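PDB 4QGR: DegT/DnrJ/EryC1/StrS aminotransferase from Brucella abortus 2308, which probably acts as a pyridoxal-phosphate-dependent aminotransferase, moving amino groups with the help of its bound cofactor. Local coordinates for residues A[297-302]-A[353-358]. Residues are numbered along the deposited sequence; the frame is centred on the assembly and turned at random.
Sequences QYSIES and ILSLPM
Ser-299 and Ser-355 face each other as a non-hydrogen-bonded pair of two antiparallel strands, and their OG atoms, hydrogen-bonded at 2.7 Å with either able to donate, link the strands where the pair lacks backbone bonds. In both, OG stands anti to its own carbonyl carbon (chi1 -63° and -55°); so short a residue lets the hydroxyls meet. Next along, Ile-300 and Leu-354 exchange two backbone hydrogen bonds, N to O each way, both 2.9 Å. At the other end, Leu-356 N still donates to Tyr-298 O (2.9 Å), but the return bond is replaced by a water that accepts from Tyr-298 N and donates to Leu-356 O and Gln-297 OE1.

The face carrying Tyr-298, Ile-300, Leu-354 and Leu-356 is largely apolar. Tyr-298, with CG anti to its backbone N (chi1 179°), lies side by side with Leu-356, whose CD1 touches the ring edge 3.8 Å from Tyr-298 CD1. The flexible Met-358 chain bends to bring CE 3.6 Å from Tyr-298 CB. Tyr-298 OH is satisfied by a hydrogen bond to Asn-275 OD1, of helix 247-278, while helix 305-314 packs on Ile-300 and Leu-354. The arrangement is a two-stranded antiparallel sheet backed by helices, as in the small C-terminal domain of fold-type I aminotransferases.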
# COMPACT_ATOMS: atom_id res chain seq x y z
N GLN A 297 6.02 -22.61 -4.94
CA GLN A 297 7.32 -23.04 -5.44
C GLN A 297 7.42 -24.56 -5.27
O GLN A 297 6.80 -25.14 -4.35
CB GLN A 297 8.50 -22.42 -4.64
CG GLN A 297 8.44 -20.89 -4.57
CD GLN A 297 8.66 -20.19 -5.87
OE1 GLN A 297 9.20 -20.77 -6.81
NE2 GLN A 297 8.30 -18.87 -5.92
N TYR A 298 8.25 -25.17 -6.12
CA TYR A 298 8.55 -26.60 -6.06
C TYR A 298 10.01 -26.67 -5.65
O TYR A 298 10.91 -26.37 -6.44
CB TYR A 298 8.30 -27.29 -7.39
CG TYR A 298 8.64 -28.78 -7.27
CD1 TYR A 298 9.95 -29.22 -7.50
CD2 TYR A 298 7.72 -29.67 -6.81
CE1 TYR A 298 10.29 -30.58 -7.34
CE2 TYR A 298 8.06 -31.03 -6.63
CZ TYR A 298 9.35 -31.46 -6.87
OH TYR A 298 9.70 -32.80 -6.72
N SER A 299 10.24 -26.96 -4.37
CA SER A 299 11.55 -26.82 -3.76
C SER A 299 12.16 -28.16 -3.36
O SER A 299 11.57 -28.90 -2.54
CB SER A 299 11.44 -25.91 -2.54
OG SER A 299 11.04 -24.58 -2.91
N ILE A 300 13.35 -28.41 -3.89
CA ILE A 300 14.13 -29.63 -3.65
C ILE A 300 15.38 -29.27 -2.85
O ILE A 300 15.69 -28.10 -2.68
CB ILE A 300 14.57 -30.31 -4.96
CG1 ILE A 300 15.46 -29.37 -5.78
CG2 ILE A 300 13.32 -30.73 -5.71
CD1 ILE A 300 16.33 -30.02 -6.81
N GLU A 301 16.07 -30.28 -2.34
CA GLU A 301 17.41 -30.08 -1.82
C GLU A 301 18.36 -30.99 -2.56
O GLU A 301 18.04 -32.13 -2.82
CB GLU A 301 17.50 -30.34 -0.32
CG GLU A 301 16.59 -29.46 0.52
CD GLU A 301 16.45 -29.98 1.94
OE1 GLU A 301 17.43 -30.47 2.49
OE2 GLU A 301 15.35 -29.89 2.49
N SER A 302 19.53 -30.49 -2.88
CA SER A 302 20.52 -31.25 -3.64
C SER A 302 21.92 -31.10 -3.09
O SER A 302 22.29 -30.03 -2.64
CB SER A 302 20.51 -30.74 -5.08
OG SER A 302 21.47 -31.39 -5.87
N ILE A 353 19.00 -25.87 -0.80
CA ILE A 353 17.64 -25.78 -1.39
C ILE A 353 17.66 -25.15 -2.79
O ILE A 353 18.52 -24.31 -3.10
CB ILE A 353 16.71 -25.01 -0.45
CG1 ILE A 353 15.24 -25.38 -0.70
CG2 ILE A 353 16.99 -23.51 -0.47
CD1 ILE A 353 14.31 -24.92 0.40
N LEU A 354 16.70 -25.54 -3.62
CA LEU A 354 16.53 -24.94 -4.95
C LEU A 354 15.11 -25.12 -5.42
O LEU A 354 14.53 -26.17 -5.21
CB LEU A 354 17.49 -25.61 -5.92
CG LEU A 354 17.54 -24.99 -7.34
CD1 LEU A 354 18.03 -23.54 -7.30
CD2 LEU A 354 18.40 -25.83 -8.26
N SER A 355 14.52 -24.06 -5.98
CA SER A 355 13.18 -24.14 -6.53
C SER A 355 13.20 -24.25 -8.06
O SER A 355 13.99 -23.60 -8.73
CB SER A 355 12.32 -22.96 -6.07
OG SER A 355 12.31 -22.90 -4.64
N LEU A 356 12.38 -25.16 -8.59
CA LEU A 356 12.37 -25.52 -10.03
C LEU A 356 11.15 -24.87 -10.71
O LEU A 356 10.19 -24.51 -10.04
CB LEU A 356 12.25 -27.04 -10.18
CG LEU A 356 13.27 -27.86 -9.42
CD1 LEU A 356 13.08 -29.35 -9.71
CD2 LEU A 356 14.68 -27.41 -9.83
N PRO A 357 11.16 -24.75 -12.04
CA PRO A 357 9.99 -24.24 -12.72
C PRO A 357 8.72 -24.95 -12.26
O PRO A 357 8.67 -26.16 -12.15
CB PRO A 357 10.28 -24.52 -14.19
CG PRO A 357 11.80 -24.46 -14.26
CD PRO A 357 12.24 -25.11 -12.99
N MET A 358 7.71 -24.18 -11.92
CA MET A 358 6.50 -24.74 -11.35
C MET A 358 5.37 -23.79 -11.65
O MET A 358 5.36 -22.68 -11.17
CB MET A 358 6.63 -24.90 -9.86
CG MET A 358 5.30 -25.28 -9.18
SD MET A 358 4.33 -26.67 -9.87
CE MET A 358 5.45 -27.91 -9.45
O HOH W 1 9.23 -23.20 -7.91